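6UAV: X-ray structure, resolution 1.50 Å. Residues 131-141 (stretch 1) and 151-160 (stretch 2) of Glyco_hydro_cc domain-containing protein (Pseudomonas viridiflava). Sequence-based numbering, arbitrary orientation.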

# COMPACT_ATOMS: atom_id res chain seq x y z
N ASP A 131 9.21 2.04 -16.39
CA ASP A 131 10.14 1.40 -15.45
C ASP A 131 10.16 2.25 -14.20
O ASP A 131 10.56 3.42 -14.28
CB ASP A 131 11.55 1.32 -16.02
CG ASP A 131 12.56 0.62 -15.12
OD1 ASP A 131 12.27 0.36 -13.96
OD2 ASP A 131 13.64 0.29 -15.67
N PRO A 132 9.77 1.72 -13.03
CA PRO A 132 9.76 2.54 -11.82
C PRO A 132 11.14 3.06 -11.43
O PRO A 132 11.25 4.08 -10.73
CB PRO A 132 9.22 1.60 -10.74
CG PRO A 132 9.42 0.22 -11.30
CD PRO A 132 9.23 0.37 -12.79
N VAL A 133 12.18 2.39 -11.91
CA VAL A 133 13.57 2.82 -11.67
C VAL A 133 13.80 4.10 -12.43
O VAL A 133 14.45 5.02 -11.92
CB VAL A 133 14.61 1.71 -12.01
CG1 VAL A 133 16.03 2.26 -11.99
CG2 VAL A 133 14.52 0.60 -10.99
N ALA A 134 13.32 4.19 -13.66
CA ALA A 134 13.52 5.43 -14.44
C ALA A 134 12.75 6.54 -13.74
O ALA A 134 13.29 7.66 -13.62
CB ALA A 134 13.02 5.27 -15.85
N TRP A 135 11.54 6.29 -13.30
CA TRP A 135 10.74 7.35 -12.64
C TRP A 135 11.44 7.78 -11.35
O TRP A 135 11.62 9.00 -11.14
CB TRP A 135 9.26 6.90 -12.49
CG TRP A 135 8.35 8.00 -12.02
CD1 TRP A 135 7.56 8.77 -12.80
CD2 TRP A 135 8.30 8.56 -10.71
NE1 TRP A 135 6.93 9.73 -12.04
CE2 TRP A 135 7.38 9.64 -10.74
CE3 TRP A 135 8.90 8.23 -9.48
CZ2 TRP A 135 7.11 10.43 -9.63
CZ3 TRP A 135 8.60 8.98 -8.36
CH2 TRP A 135 7.71 10.07 -8.44
N LEU A 136 11.84 6.85 -10.51
CA LEU A 136 12.47 7.20 -9.22
C LEU A 136 13.81 7.88 -9.43
O LEU A 136 14.08 8.84 -8.68
CB LEU A 136 12.63 5.97 -8.33
CG LEU A 136 11.36 5.41 -7.67
CD1 LEU A 136 11.65 4.03 -7.12
CD2 LEU A 136 10.86 6.34 -6.58
N ASP A 137 14.64 7.44 -10.37
CA ASP A 137 15.90 8.14 -10.67
C ASP A 137 15.60 9.61 -10.97
O ASP A 137 16.31 10.52 -10.44
CB ASP A 137 16.66 7.49 -11.81
CG ASP A 137 17.37 6.20 -11.46
OD1 ASP A 137 17.42 5.85 -10.22
OD2 ASP A 137 17.90 5.59 -12.42
N ALA A 138 14.63 9.84 -11.83
CA ALA A 138 14.31 11.20 -12.29
C ALA A 138 13.77 12.03 -11.12
O ALA A 138 14.12 13.23 -11.03
CB ALA A 138 13.33 11.14 -13.40
N PHE A 139 12.92 11.43 -10.28
CA PHE A 139 12.35 12.13 -9.10
C PHE A 139 13.47 12.50 -8.14
O PHE A 139 13.53 13.69 -7.71
CB PHE A 139 11.33 11.18 -8.43
CG PHE A 139 10.95 11.54 -7.04
CD1 PHE A 139 10.28 12.73 -6.77
CD2 PHE A 139 11.32 10.73 -5.99
CE1 PHE A 139 9.97 13.07 -5.47
CE2 PHE A 139 11.00 11.06 -4.68
CZ PHE A 139 10.31 12.23 -4.43
N TYR A 140 14.39 11.59 -7.87
CA TYR A 140 15.56 11.90 -7.02
C TYR A 140 16.39 13.04 -7.64
O TYR A 140 16.74 14.01 -6.97
CB TYR A 140 16.45 10.66 -6.87
CG TYR A 140 16.24 9.83 -5.63
CD1 TYR A 140 15.20 8.90 -5.59
CD2 TYR A 140 17.08 9.92 -4.54
CE1 TYR A 140 15.03 8.05 -4.52
CE2 TYR A 140 16.91 9.09 -3.45
CZ TYR A 140 15.89 8.16 -3.46
OH TYR A 140 15.68 7.34 -2.39
N ALA A 141 16.61 13.02 -8.95
CA ALA A 141 17.43 14.05 -9.63
C ALA A 141 16.70 15.40 -9.59
O ALA A 141 17.38 16.42 -9.45
CB ALA A 141 17.73 13.58 -11.02
N ASP A 151 18.89 14.59 -1.16
CA ASP A 151 17.90 13.58 -1.59
C ASP A 151 16.55 13.86 -0.93
O ASP A 151 16.53 14.33 0.19
CB ASP A 151 18.36 12.16 -1.24
CG ASP A 151 19.41 11.58 -2.20
OD1 ASP A 151 19.58 12.10 -3.31
OD2 ASP A 151 19.96 10.57 -1.83
N PRO A 152 15.43 13.51 -1.59
CA PRO A 152 14.10 13.61 -0.97
C PRO A 152 14.04 12.69 0.25
O PRO A 152 14.70 11.62 0.26
CB PRO A 152 13.14 13.15 -2.06
CG PRO A 152 13.99 12.25 -2.94
CD PRO A 152 15.36 12.88 -2.91
N GLN A 153 13.30 13.11 1.28
CA GLN A 153 13.09 12.23 2.45
C GLN A 153 12.21 11.06 2.01
O GLN A 153 11.08 11.30 1.59
CB GLN A 153 12.34 13.00 3.52
CG GLN A 153 12.10 12.17 4.80
CD GLN A 153 11.17 12.89 5.75
OE1 GLN A 153 11.16 14.12 5.76
NE2 GLN A 153 10.37 12.16 6.52
N ILE A 154 12.74 9.86 2.07
CA ILE A 154 11.97 8.63 1.79
C ILE A 154 12.28 7.71 2.94
O ILE A 154 13.42 7.27 3.08
CB ILE A 154 12.30 8.01 0.42
CG1 ILE A 154 11.92 8.92 -0.76
CG2 ILE A 154 11.53 6.67 0.32
CD1 ILE A 154 12.31 8.32 -2.09
N ASP A 155 11.30 7.48 3.80
CA ASP A 155 11.48 6.56 4.95
C ASP A 155 11.30 5.11 4.45
O ASP A 155 12.16 4.24 4.82
CB ASP A 155 10.58 6.98 6.11
CG ASP A 155 10.92 8.36 6.63
OD1 ASP A 155 12.09 8.52 7.18
OD2 ASP A 155 10.09 9.29 6.38
N TYR A 156 10.30 4.89 3.61
CA TYR A 156 10.04 3.57 2.97
C TYR A 156 9.60 3.88 1.57
O TYR A 156 8.78 4.80 1.45
CB TYR A 156 8.88 2.81 3.63
CG TYR A 156 9.20 2.38 5.02
CD1 TYR A 156 9.18 3.26 6.07
CD2 TYR A 156 9.61 1.08 5.25
CE1 TYR A 156 9.56 2.84 7.33
CE2 TYR A 156 9.96 0.66 6.52
CZ TYR A 156 9.92 1.54 7.56
OH TYR A 156 10.34 1.08 8.78
N LEU A 157 10.03 3.09 0.61
CA LEU A 157 9.37 3.09 -0.71
C LEU A 157 8.11 2.24 -0.61
O LEU A 157 7.99 1.40 0.30
CB LEU A 157 10.31 2.53 -1.77
CG LEU A 157 11.39 3.52 -2.25
CD1 LEU A 157 12.39 2.78 -3.13
CD2 LEU A 157 10.78 4.71 -3.01
N ALA A 158 7.17 2.42 -1.52
CA ALA A 158 5.98 1.56 -1.57
C ALA A 158 5.94 0.93 -2.95
O ALA A 158 6.47 1.49 -3.91
CB ALA A 158 4.70 2.26 -1.17
N PHE A 159 5.31 -0.24 -3.03
CA PHE A 159 5.27 -0.99 -4.29
C PHE A 159 3.94 -1.72 -4.39
O PHE A 159 3.41 -2.17 -3.38
CB PHE A 159 6.47 -1.94 -4.32
CG PHE A 159 6.73 -2.42 -5.73
CD1 PHE A 159 7.05 -1.52 -6.71
CD2 PHE A 159 6.63 -3.75 -6.08
CE1 PHE A 159 7.25 -1.92 -8.02
CE2 PHE A 159 6.83 -4.14 -7.39
CZ PHE A 159 7.14 -3.23 -8.35
N HIS A 160 3.43 -1.82 -5.61
CA HIS A 160 2.25 -2.61 -5.99
C HIS A 160 2.66 -3.61 -7.05
O HIS A 160 3.45 -3.27 -7.94
CB HIS A 160 1.20 -1.67 -6.63
CG HIS A 160 0.72 -0.57 -5.74
ND1 HIS A 160 -0.11 0.42 -6.22
CD2 HIS A 160 0.87 -0.37 -4.42
CE1 HIS A 160 -0.46 1.22 -5.20
NE2 HIS A 160 0.15 0.75 -4.06
O HOH W 1 16.04 9.27 0.09

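A helix, residues 132-141, lies against a loop, 151-155, that leads into a strand at Tyr 156. No direct hydrogen bond joins the two; mostly apolar contacts make the interface, burying 381 Å² in all. The backbones are closest at Tyr 140 and Asp 151, whose CA atoms lie 6.1 Å apart, and stand 9.9 Å apart between the CA atoms of Leu 136 and Leu 157.

Tyr 140 and Pro 152 cover the most surface. The proline sets CG over one face of the tyrosine ring, 4.2 Å from its centroid and 9° off the normal, a CH-pi contact in which C-H bonds of the proline ring meet the electron-rich pi cloud. The tyrosine also has a hydroxyl, which a phenylalanine lacks: one water bonds to Tyr 140 OH at 3.2 Å and donates to Pro 152 O at 2.7 Å, bridging the stretches.

Ile 154, next in area, is a buried apolar chain whose CD1 reaches both aromatic rings, 3.7 Å from Tyr 140 CE1 and 4.0 Å from Phe 139 CE2, meeting the phenylalanine ring at its edge. Phe 139 points its CB sideways, but its long side chain brings CE2 within 3.7 Å of Pro 152 CG. Farther along, Leu 136 CD2 meets Leu 157 CD2 at 3.9 Å, long branched side chains, both pointing toward the other stretch, spanning the wider gap. Asp 131 caps the helix N-terminus, its short carboxylate accepting through OD1 from the first-turn Val 133 N at 2.9 Å.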